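Local coordinates for adenylosuccinate lyase (Francisella tularensis subsp. tularensis SCHU S4, PDB 4EEI), which probably catalyses the beta-elimination of fumarate from adenylosuccinate and from its imidazole carboxamide counterpart, two steps of purine nucleotide synthesis, at residues L28-E32 with T43-R48; S246-E250 with I341-V345; A362-F366 with H400-L404. All blocks are in the same frame, centred on the assembly; numbering follows the deposited sequence.

Contact 1 of 3, residues L28-E32 with T43-R48; sequences LAILE and TAAEIR
A44 pushes its methyl group into the shallow hollow between L28, L31 and E32, and around this small bump two antiparallel helices close into a helical hairpin of the N-terminal part of the lyase fold. Segments 28-32 (on helix 16-33) and 43-48 (on helix 43-50) run at 152° to each other, their axes 8.9 Å apart at closest. The backbones come nearest here, E32 CA to A44 CA 5.2 Å, with A44 CB 3.8 Å from both E32 CB and L28 O. On one flank L31 answers with a bump of its own. Its CD2 enters the notch formed by T43 CG2, the backbone of A44 and I47 CD1, the last 3.9 Å away; a chi1 of -178°, which swings CG opposite the backbone N, aims it there. L28 fills the next notch along helix 43-50, its CD2 against I47 CG2 and its CD1 against R48 CA and CB. F80 also packs on I47. The other flank is polar: R48 bends at chi3 and lays its guanidinium past L28 CB toward the carboxylate of E32. The two planes are 65° apart, and the salt bridge includes a weak hydrogen bond from R48 NH2 to E32 OE1 of 3.3 Å.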
ATOM      1  N   LEU B  28      28.725  22.479  13.078  1.00 26.40           N
ATOM      2  CA  LEU B  28      30.106  22.706  13.492  1.00 27.77           C
ATOM      3  C   LEU B  28      31.075  22.041  12.530  1.00 27.56           C
ATOM      4  O   LEU B  28      32.225  22.454  12.417  1.00 28.68           O
ATOM      5  CB  LEU B  28      30.329  22.204  14.920  1.00 30.73           C
ATOM      6  CG  LEU B  28      29.556  22.987  15.972  1.00 31.82           C
ATOM      7  CD1 LEU B  28      29.802  22.415  17.360  1.00 32.98           C
ATOM      8  CD2 LEU B  28      29.956  24.456  15.903  1.00 31.23           C
ATOM      9  N   ALA B  29      30.609  21.006  11.838  1.00 28.26           N
ATOM     10  CA  ALA B  29      31.435  20.360  10.817  1.00 32.21           C
ATOM     11  C   ALA B  29      31.715  21.309   9.650  1.00 33.03           C
ATOM     12  O   ALA B  29      32.867  21.464   9.224  1.00 27.16           O
ATOM     13  CB  ALA B  29      30.784  19.076  10.326  1.00 24.67           C
ATOM     14  N   ILE B  30      30.669  21.946   9.123  1.00 25.58           N
ATOM     15  CA  ILE B  30      30.870  22.898   8.034  1.00 25.87           C
ATOM     16  C   ILE B  30      31.592  24.154   8.544  1.00 27.90           C
ATOM     17  O   ILE B  30      32.425  24.732   7.843  1.00 28.36           O
ATOM     18  CB  ILE B  30      29.543  23.243   7.303  1.00 32.27           C
ATOM     19  CG1 ILE B  30      29.822  24.105   6.070  1.00 32.45           C
ATOM     20  CG2 ILE B  30      28.554  23.938   8.234  1.00 29.58           C
ATOM     21  CD1 ILE B  30      30.741  23.433   5.069  1.00 32.59           C
ATOM     22  N   LEU B  31      31.306  24.562   9.775  1.00 28.97           N
ATOM     23  CA  LEU B  31      31.961  25.748  10.331  1.00 29.43           C
ATOM     24  C   LEU B  31      33.464  25.520  10.448  1.00 30.59           C
ATOM     25  O   LEU B  31      34.259  26.407  10.140  1.00 32.31           O
ATOM     26  CB  LEU B  31      31.364  26.119  11.694  1.00 30.60           C
ATOM     27  CG  LEU B  31      31.905  27.369  12.397  1.00 31.59           C
ATOM     28  CD1 LEU B  31      31.644  28.627  11.587  1.00 31.85           C
ATOM     29  CD2 LEU B  31      31.300  27.508  13.798  1.00 32.22           C
ATOM     30  N   GLU B  32      33.851  24.323  10.880  1.00 34.24           N
ATOM     31  CA  GLU B  32      35.266  23.981  11.011  1.00 34.39           C
ATOM     32  C   GLU B  32      35.926  23.927   9.634  1.00 32.63           C
ATOM     33  O   GLU B  32      37.051  24.392   9.449  1.00 32.86           O
ATOM     34  CB  GLU B  32      35.430  22.639  11.743  1.00 35.18           C
ATOM     35  CG  GLU B  32      36.876  22.155  11.851  1.00 39.18           C
ATOM     36  CD  GLU B  32      37.033  20.908  12.713  1.00 46.05           C
ATOM     37  OE1 GLU B  32      36.111  20.583  13.497  1.00 42.76           O
ATOM     38  OE2 GLU B  32      38.091  20.251  12.601  1.00 51.06           O
ATOM     39  N   THR B  43      37.150  28.656  16.012  1.00 40.06           N
ATOM     40  CA  THR B  43      35.773  29.078  16.255  1.00 38.87           C
ATOM     41  C   THR B  43      34.841  27.895  16.519  1.00 37.31           C
ATOM     42  O   THR B  43      34.088  27.892  17.494  1.00 38.64           O
ATOM     43  CB  THR B  43      35.230  29.922  15.089  1.00 43.63           C
ATOM     44  OG1 THR B  43      36.046  31.091  14.925  1.00 43.49           O
ATOM     45  CG2 THR B  43      33.801  30.345  15.359  1.00 40.58           C
ATOM     46  N   ALA B  44      34.892  26.892  15.648  1.00 36.59           N
ATOM     47  CA  ALA B  44      34.053  25.705  15.807  1.00 35.74           C
ATOM     48  C   ALA B  44      34.352  24.986  17.125  1.00 36.89           C
ATOM     49  O   ALA B  44      33.442  24.514  17.807  1.00 34.70           O
ATOM     50  CB  ALA B  44      34.240  24.764  14.628  1.00 33.22           C
ATOM     51  N   ALA B  45      35.626  24.899  17.488  1.00 38.35           N
ATOM     52  CA  ALA B  45      35.999  24.201  18.715  1.00 38.90           C
ATOM     53  C   ALA B  45      35.493  24.947  19.950  1.00 42.81           C
ATOM     54  O   ALA B  45      35.121  24.334  20.957  1.00 42.63           O
ATOM     55  CB  ALA B  45      37.503  24.018  18.781  1.00 42.96           C
ATOM     56  N   GLU B  46      35.505  26.274  19.870  1.00 43.52           N
ATOM     57  CA  GLU B  46      35.017  27.126  20.952  1.00 46.59           C
ATOM     58  C   GLU B  46      33.530  26.877  21.210  1.00 46.37           C
ATOM     59  O   GLU B  46      33.105  26.673  22.350  1.00 45.31           O
ATOM     60  CB  GLU B  46      35.242  28.592  20.585  1.00 52.06           C
ATOM     61  CG  GLU B  46      34.619  29.596  21.540  1.00 59.01           C
ATOM     62  CD  GLU B  46      35.482  29.865  22.760  1.00 67.80           C
ATOM     63  OE1 GLU B  46      36.542  29.216  22.895  1.00 69.12           O
ATOM     64  OE2 GLU B  46      35.103  30.730  23.582  1.00 71.92           O
ATOM     65  N   ILE B  47      32.746  26.882  20.136  1.00 40.74           N
ATOM     66  CA  ILE B  47      31.307  26.681  20.237  1.00 38.20           C
ATOM     67  C   ILE B  47      30.994  25.250  20.675  1.00 39.67           C
ATOM     68  O   ILE B  47      30.106  25.020  21.503  1.00 36.64           O
ATOM     69  CB  ILE B  47      30.613  27.027  18.903  1.00 37.40           C
ATOM     70  CG1 ILE B  47      30.813  28.511  18.574  1.00 39.01           C
ATOM     71  CG2 ILE B  47      29.130  26.672  18.946  1.00 34.79           C
ATOM     72  CD1 ILE B  47      30.219  28.943  17.230  1.00 37.74           C
ATOM     73  N   ARG B  48      31.740  24.294  20.129  1.00 37.74           N
ATOM     74  CA  ARG B  48      31.581  22.885  20.482  1.00 37.18           C
ATOM     75  C   ARG B  48      31.704  22.661  21.989  1.00 41.13           C
ATOM     76  O   ARG B  48      30.957  21.877  22.567  1.00 41.15           O
ATOM     77  CB  ARG B  48      32.615  22.035  19.728  1.00 39.20           C
ATOM     78  CG  ARG B  48      32.524  20.532  19.975  1.00 41.63           C
ATOM     79  CD  ARG B  48      33.448  19.744  19.035  1.00 41.60           C
ATOM     80  NE  ARG B  48      33.072  19.866  17.624  1.00 42.60           N
ATOM     81  CZ  ARG B  48      33.811  20.468  16.691  1.00 45.81           C
ATOM     82  NH1 ARG B  48      34.982  21.008  17.000  1.00 43.05           N
ATOM     83  NH2 ARG B  48      33.385  20.521  15.433  1.00 47.35           N
TER

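Contact 2 of 3, residues S246-E250 with I341-V345; sequences SDVFE and IEDRV. With K (potassium ion), chain L; EDO (1,2-ethanediol), chain Z.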
ATOM      1  N   SER B 246      -4.183 -25.429  19.285  1.00 27.47           N
ATOM      2  CA  SER B 246      -4.574 -26.612  20.059  1.00 28.97           C
ATOM      3  C   SER B 246      -4.552 -27.900  19.247  1.00 27.27           C
ATOM      4  O   SER B 246      -4.193 -28.957  19.775  1.00 24.27           O
ATOM      5  CB  SER B 246      -5.970 -26.443  20.660  1.00 27.57           C
ATOM      6  OG  SER B 246      -5.997 -25.440  21.647  1.00 29.89           O
ATOM      7  N   ASP B 247      -4.973 -27.805  17.991  1.00 27.11           N
ATOM      8  CA  ASP B 247      -5.023 -28.951  17.095  1.00 25.83           C
ATOM      9  C   ASP B 247      -3.642 -29.535  16.802  1.00 24.76           C
ATOM     10  O   ASP B 247      -3.488 -30.752  16.719  1.00 35.35           O
ATOM     11  CB  ASP B 247      -5.747 -28.583  15.798  1.00 28.85           C
ATOM     12  CG  ASP B 247      -7.055 -27.857  16.051  1.00 28.37           C
ATOM     13  OD1 ASP B 247      -7.048 -26.610  16.095  1.00 27.70           O
ATOM     14  OD2 ASP B 247      -8.092 -28.533  16.212  1.00 30.19           O
ATOM     15  N   VAL B 248      -2.645 -28.674  16.619  1.00 26.74           N
ATOM     16  CA  VAL B 248      -1.298 -29.155  16.337  1.00 27.36           C
ATOM     17  C   VAL B 248      -0.441 -29.273  17.595  1.00 30.42           C
ATOM     18  O   VAL B 248       0.133 -30.326  17.867  1.00 29.47           O
ATOM     19  CB  VAL B 248      -0.580 -28.214  15.352  1.00 26.88           C
ATOM     20  CG1 VAL B 248       0.708 -28.846  14.850  1.00 31.99           C
ATOM     21  CG2 VAL B 248      -1.501 -27.858  14.194  1.00 27.59           C
ATOM     22  N   PHE B 249      -0.372 -28.193  18.363  1.00 27.68           N
ATOM     23  CA  PHE B 249       0.291 -28.196  19.666  1.00 30.49           C
ATOM     24  C   PHE B 249       1.724 -28.739  19.652  1.00 28.35           C
ATOM     25  O   PHE B 249       2.102 -29.497  20.543  1.00 28.92           O
ATOM     26  CB  PHE B 249      -0.545 -28.930  20.715  1.00 34.77           C
ATOM     27  CG  PHE B 249      -0.350 -28.406  22.110  1.00 43.27           C
ATOM     28  CD1 PHE B 249      -0.219 -27.047  22.338  1.00 47.54           C
ATOM     29  CD2 PHE B 249      -0.289 -29.270  23.188  1.00 47.89           C
ATOM     30  CE1 PHE B 249      -0.035 -26.558  23.616  1.00 51.26           C
ATOM     31  CE2 PHE B 249      -0.106 -28.789  24.470  1.00 50.81           C
ATOM     32  CZ  PHE B 249       0.022 -27.431  24.684  1.00 50.90           C
ATOM     33  N   GLU B 250       2.517 -28.363  18.654  1.00 23.96           N
ATOM     34  CA  GLU B 250       3.886 -28.861  18.567  1.00 26.64           C
ATOM     35  C   GLU B 250       4.876 -27.951  19.305  1.00 29.27           C
ATOM     36  O   GLU B 250       5.973 -28.384  19.663  1.00 28.00           O
ATOM     37  CB  GLU B 250       4.276 -29.069  17.094  1.00 28.51           C
ATOM     38  CG  GLU B 250       3.533 -30.255  16.452  1.00 32.01           C
ATOM     39  CD  GLU B 250       3.869 -30.495  14.982  1.00 35.04           C
ATOM     40  OE1 GLU B 250       4.715 -29.759  14.414  1.00 32.22           O
ATOM     41  OE2 GLU B 250       3.272 -31.434  14.395  1.00 33.47           O
ATOM     42  N   ILE B 341       5.520 -33.930  18.256  1.00 27.29           N
ATOM     43  CA  ILE B 341       5.975 -33.732  16.883  1.00 28.97           C
ATOM     44  C   ILE B 341       6.257 -35.061  16.195  1.00 31.59           C
ATOM     45  O   ILE B 341       5.783 -35.306  15.088  1.00 28.19           O
ATOM     46  CB  ILE B 341       7.255 -32.889  16.866  1.00 27.28           C
ATOM     47  CG1 ILE B 341       6.940 -31.448  17.269  1.00 29.36           C
ATOM     48  CG2 ILE B 341       7.894 -32.905  15.496  1.00 27.04           C
ATOM     49  CD1 ILE B 341       8.168 -30.635  17.603  1.00 28.16           C
ATOM     50  N   GLU B 342       7.019 -35.922  16.859  1.00 30.74           N
ATOM     51  CA  GLU B 342       7.451 -37.167  16.240  1.00 34.65           C
ATOM     52  C   GLU B 342       6.360 -38.242  16.244  1.00 36.00           C
ATOM     53  O   GLU B 342       6.324 -39.106  15.365  1.00 34.88           O
ATOM     54  CB  GLU B 342       8.742 -37.658  16.904  1.00 36.21           C
ATOM     55  CG  GLU B 342       9.877 -36.632  16.790  1.00 35.51           C
ATOM     56  CD  GLU B 342      11.253 -37.194  17.141  1.00 40.86           C
ATOM     57  OE1 GLU B 342      11.398 -37.855  18.192  1.00 42.43           O
ATOM     58  OE2 GLU B 342      12.198 -36.958  16.359  1.00 40.18           O
ATOM     59  N   ASP B 343       5.468 -38.190  17.227  1.00 32.59           N
ATOM     60  CA  ASP B 343       4.348 -39.131  17.260  1.00 34.89           C
ATOM     61  C   ASP B 343       3.396 -38.887  16.086  1.00 37.47           C
ATOM     62  O   ASP B 343       2.761 -39.815  15.579  1.00 35.79           O
ATOM     63  CB  ASP B 343       3.592 -39.034  18.583  1.00 36.73           C
ATOM     64  CG  ASP B 343       4.278 -39.794  19.711  1.00 48.28           C
ATOM     65  OD1 ASP B 343       5.191 -40.604  19.433  1.00 50.08           O
ATOM     66  OD2 ASP B 343       3.890 -39.581  20.879  1.00 47.87           O
ATOM     67  N   ARG B 344       3.303 -37.636  15.656  1.00 31.75           N
ATOM     68  CA  ARG B 344       2.467 -37.287  14.518  1.00 31.88           C
ATOM     69  C   ARG B 344       3.031 -37.900  13.230  1.00 33.68           C
ATOM     70  O   ARG B 344       2.278 -38.349  12.366  1.00 33.75           O
ATOM     71  CB  ARG B 344       2.326 -35.760  14.416  1.00 31.00           C
ATOM     72  CG  ARG B 344       1.548 -35.262  13.217  1.00 32.72           C
ATOM     73  CD  ARG B 344       1.125 -33.800  13.397  1.00 30.54           C
ATOM     74  NE  ARG B 344      -0.032 -33.682  14.287  1.00 32.30           N
ATOM     75  CZ  ARG B 344      -0.075 -32.922  15.377  1.00 31.69           C
ATOM     76  NH1 ARG B 344       0.977 -32.191  15.728  1.00 29.85           N
ATOM     77  NH2 ARG B 344      -1.176 -32.889  16.116  1.00 36.69           N
ATOM     78  N   VAL B 345       4.357 -37.943  13.117  1.00 29.60           N
ATOM     79  CA  VAL B 345       5.000 -38.652  12.014  1.00 29.62           C
ATOM     80  C   VAL B 345       4.673 -40.138  12.085  1.00 34.57           C
ATOM     81  O   VAL B 345       4.371 -40.762  11.076  1.00 32.94           O
ATOM     82  CB  VAL B 345       6.528 -38.444  12.020  1.00 33.25           C
ATOM     83  CG1 VAL B 345       7.193 -39.290  10.946  1.00 31.60           C
ATOM     84  CG2 VAL B 345       6.856 -36.971  11.797  1.00 32.25           C
TER
HETATM   85  K     K L 510      -4.869 -32.862  15.377  1.00 64.82           K
HETATM   86  C1  EDO Z 514      -1.720 -36.419  14.570  1.00 67.28           C
HETATM   87  O1  EDO Z 514      -2.560 -36.687  15.707  1.00 71.18           O
HETATM   88  C2  EDO Z 514      -2.457 -35.573  13.534  1.00 61.39           C
HETATM   89  O2  EDO Z 514      -2.779 -34.287  14.090  1.00 58.04           O
HETATM   90  O   HOH W   1       4.850 -33.322  13.290  1.00 26.95           O
HETATM   91  O   HOH W   2      -6.282 -34.836  15.016  1.00 45.73           O
HETATM   92  O   HOH W   3      -3.976 -33.574  17.890  1.00 45.23           O
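E250 OE2 is gripped from several directions: R344 NH1 gives it a 2.8 Å salt bridge, water 1 donates to it, and R139 forms a second salt bridge. It belongs to an arginine-centred network that ties the loop after helix 217-244 to helix 338-346, beside a potassium site shared by two subunits of this lyase. R344 NH1 meets the carboxylate oxygen on its anti side, close to both the carboxylate and guanidinium planes, which stand 28° apart. Water 1 also donates to I341 O, 2.8 Å away, so it links the carboxylate to the helix backbone as well.

R344 leaves its helix with CG anti to the backbone N (chi1 176°) and bends at chi3, bringing the guanidinium edge-on to the loop. There NH1 donates a second bond, to V248 O at 3.0 Å, in the guanidinium plane; NH2 adds a weak one to the same oxygen. V248 CG1 lies against NH1 as well. With E250 OE2 and V248 O on NH1 and 1,2-ethanediol O2 bound by NE (weakly) and NH2, the guanidinium is fixed in rotation. Apolar contact is small by comparison: the E250 CB and CG methylenes rest on I341 CG1, the two side chains crossing at about a right angle.

The diol, probably from the crystallisation liquor, passes the network on to the potassium ion. D247 O of this chain and D247 O of the second subunit both bind that ion, so it sits at a subunit interface, where D247 OD1 pairs with R245 of its own chain and with R139 of the second subunit. Waters 2 and 3 are further ligands, and the diol's O2 lies 2.8 Å from the potassium ion.

Contact 3 of 3, residues A362-F366 with H400-L404; sequences ANTPF and HNIIL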
ATOM      1  N   ALA B 362      12.246 -47.011 -10.174  1.00 48.91           N
ATOM      2  CA  ALA B 362      13.698 -46.907 -10.327  1.00 49.48           C
ATOM      3  C   ALA B 362      14.428 -48.254 -10.363  1.00 57.90           C
ATOM      4  O   ALA B 362      15.559 -48.332 -10.850  1.00 58.56           O
ATOM      5  CB  ALA B 362      14.273 -46.039  -9.241  1.00 47.24           C
ATOM      6  N   ASN B 363      13.794 -49.304  -9.846  1.00 58.24           N
ATOM      7  CA  ASN B 363      14.486 -50.583  -9.688  1.00 60.40           C
ATOM      8  C   ASN B 363      13.890 -51.777 -10.431  1.00 63.70           C
ATOM      9  O   ASN B 363      14.443 -52.872 -10.384  1.00 67.44           O
ATOM     10  CB  ASN B 363      14.660 -50.917  -8.203  1.00 59.41           C
ATOM     11  CG  ASN B 363      15.638 -49.990  -7.513  1.00 59.81           C
ATOM     12  OD1 ASN B 363      16.843 -50.060  -7.749  1.00 61.48           O
ATOM     13  ND2 ASN B 363      15.125 -49.112  -6.654  1.00 58.52           N
ATOM     14  N   THR B 364      12.764 -51.570 -11.103  1.00 62.93           N
ATOM     15  CA  THR B 364      12.181 -52.613 -11.940  1.00 65.81           C
ATOM     16  C   THR B 364      12.041 -52.094 -13.362  1.00 66.20           C
ATOM     17  O   THR B 364      12.029 -50.884 -13.580  1.00 63.83           O
ATOM     18  CB  THR B 364      10.786 -53.054 -11.446  1.00 66.65           C
ATOM     19  OG1 THR B 364       9.813 -52.063 -11.798  1.00 66.28           O
ATOM     20  CG2 THR B 364      10.784 -53.264  -9.942  1.00 65.53           C
ATOM     21  N   PRO B 365      11.963 -53.013 -14.335  1.00 68.88           N
ATOM     22  CA  PRO B 365      11.589 -52.714 -15.723  1.00 73.77           C
ATOM     23  C   PRO B 365      10.108 -52.346 -15.885  1.00 76.92           C
ATOM     24  O   PRO B 365       9.718 -51.902 -16.964  1.00 80.78           O
ATOM     25  CB  PRO B 365      11.871 -54.036 -16.450  1.00 75.60           C
ATOM     26  CG  PRO B 365      12.885 -54.729 -15.612  1.00 73.92           C
ATOM     27  CD  PRO B 365      12.554 -54.357 -14.201  1.00 70.79           C
ATOM     28  N   PHE B 366       9.302 -52.538 -14.843  1.00 75.88           N
ATOM     29  CA  PHE B 366       7.871 -52.215 -14.887  1.00 77.78           C
ATOM     30  C   PHE B 366       7.622 -50.725 -15.137  1.00 77.82           C
ATOM     31  O   PHE B 366       8.500 -49.901 -14.898  1.00 76.40           O
ATOM     32  CB  PHE B 366       7.199 -52.632 -13.577  1.00 77.55           C
ATOM     33  CG  PHE B 366       6.395 -53.900 -13.677  1.00 82.00           C
ATOM     34  CD1 PHE B 366       5.595 -54.144 -14.785  1.00 85.76           C
ATOM     35  CD2 PHE B 366       6.433 -54.848 -12.663  1.00 81.71           C
ATOM     36  CE1 PHE B 366       4.849 -55.308 -14.881  1.00 87.03           C
ATOM     37  CE2 PHE B 366       5.690 -56.015 -12.752  1.00 83.98           C
ATOM     38  CZ  PHE B 366       4.897 -56.244 -13.861  1.00 86.14           C
ATOM     39  N   HIS B 400       6.568 -61.655  -9.451  0.98 85.29           N
ATOM     40  CA  HIS B 400       7.320 -61.275 -10.639  0.98 85.71           C
ATOM     41  C   HIS B 400       8.725 -61.802 -10.775  0.98 87.85           C
ATOM     42  O   HIS B 400       9.416 -61.495 -11.771  0.98 88.93           O
ATOM     43  CB  HIS B 400       7.312 -59.757 -10.792  0.98 81.44           C
ATOM     44  CG  HIS B 400       5.953 -59.135 -10.578  0.98 79.68           C
ATOM     45  ND1 HIS B 400       5.512 -58.759  -9.365  0.98 77.99           N
ATOM     46  CD2 HIS B 400       4.929 -58.841 -11.477  0.98 81.62           C
ATOM     47  CE1 HIS B 400       4.274 -58.244  -9.478  0.98 78.22           C
ATOM     48  NE2 HIS B 400       3.918 -58.294 -10.771  0.98 80.32           N
ATOM     49  N   ASN B 401       9.184 -62.587  -9.808  0.94 89.10           N
ATOM     50  CA  ASN B 401      10.539 -63.131  -9.864  0.94 90.98           C
ATOM     51  C   ASN B 401      11.628 -62.055  -9.947  0.94 86.36           C
ATOM     52  O   ASN B 401      12.632 -62.226 -10.639  0.94 85.68           O
ATOM     53  CB  ASN B 401      10.671 -64.098 -11.043  0.94 97.84           C
ATOM     54  CG  ASN B 401      11.810 -65.081 -10.868  0.94103.25           C
ATOM     55  OD1 ASN B 401      11.654 -66.279 -11.105  0.94108.67           O
ATOM     56  ND2 ASN B 401      12.967 -64.579 -10.451  0.94103.05           N
ATOM     57  N   ILE B 402      11.421 -60.952  -9.234  1.00 82.54           N
ATOM     58  CA  ILE B 402      12.387 -59.858  -9.160  1.00 80.96           C
ATOM     59  C   ILE B 402      13.099 -59.784  -7.803  1.00 81.72           C
ATOM     60  O   ILE B 402      12.469 -59.890  -6.747  1.00 79.91           O
ATOM     61  CB  ILE B 402      11.716 -58.498  -9.507  1.00 74.82           C
ATOM     62  CG1 ILE B 402      11.258 -58.497 -10.966  1.00 74.88           C
ATOM     63  CG2 ILE B 402      12.658 -57.328  -9.245  1.00 71.47           C
ATOM     64  CD1 ILE B 402      10.638 -57.190 -11.417  1.00 71.77           C
ATOM     65  N   ILE B 403      14.417 -59.604  -7.844  1.00 84.89           N
ATOM     66  CA  ILE B 403      15.236 -59.595  -6.635  1.00 85.97           C
ATOM     67  C   ILE B 403      15.582 -58.170  -6.212  1.00 81.11           C
ATOM     68  O   ILE B 403      16.254 -57.437  -6.941  1.00 81.05           O
ATOM     69  CB  ILE B 403      16.518 -60.445  -6.807  1.00 89.49           C
ATOM     70  CG1 ILE B 403      16.204 -61.929  -6.615  1.00 93.83           C
ATOM     71  CG2 ILE B 403      17.592 -60.025  -5.814  1.00 88.67           C
ATOM     72  CD1 ILE B 403      15.386 -62.556  -7.731  1.00 95.99           C
ATOM     73  N   LEU B 404      15.114 -57.786  -5.026  1.00 79.20           N
ATOM     74  CA  LEU B 404      15.266 -56.416  -4.544  1.00 75.88           C
ATOM     75  C   LEU B 404      15.731 -56.360  -3.093  1.00 75.44           C
ATOM     76  O   LEU B 404      15.369 -57.214  -2.286  1.00 76.07           O
ATOM     77  CB  LEU B 404      13.935 -55.674  -4.660  1.00 72.73           C
ATOM     78  CG  LEU B 404      13.378 -55.415  -6.057  1.00 70.75           C
ATOM     79  CD1 LEU B 404      11.967 -54.884  -5.956  1.00 67.74           C
ATOM     80  CD2 LEU B 404      14.261 -54.436  -6.800  1.00 69.59           C
TER
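The aromatic contact pairs F366 with H400: the phenyl ring turns its edge toward the imidazole face in an offset edge-to-face arrangement, the centroids 5.0 Å apart and the planes at 87°, though the closest approach of the rings is doubtful in detail. I374 of helix 368-381 touches both side chains, so they meet beside that helix.

Apolar contacts make up the rest. I402 reaches across with an extended chain (chi2 -178°) and sets its CD1 tip beside T364, 4.1 Å from CB and slightly farther from CG2, the two side chains crossing at about a right angle. The same methyl lies 4.4 Å from P365 CD. L404 takes the neighbouring place, its CD2 3.8 Å from the CB of N363.

The polar groups look elsewhere. T364 OG1 is hydrogen-bonded to L360 O and accepts a weak hydrogen bond from F366 N, while N363 ND2 is held by F359 O. The backbone O of T364 is hydrogen-bonded to K86 NZ of the third subunit.

The end-to-end directions are 165° apart, nearly antiparallel. The end of helix 352-363 and its following loop thus pack against the loop between helices 388-400 and 411-418, in the helical C-terminal part of this lyase.

Overall arrangement
The three contacts are strung in series along the chain. Contact 1 lies on the opposite side of the chain's centre from the other two, its centre about 65 Å from that of contact 2 and about 87 Å from that of contact 3. Contacts 2 and 3 are nearer neighbours, with centres about 37 Å and nearest atoms about 22 Å apart; helix 338-346 of contact 2 is followed directly by helix 352-363 of contact 3. None lies at the AMP pocket, which includes K66, H67, S94 and R301. Subunit neighbours differ too: contact 2 meets the second subunit, contact 3 the third, whereas no other chain of the tetramer touches contact 1.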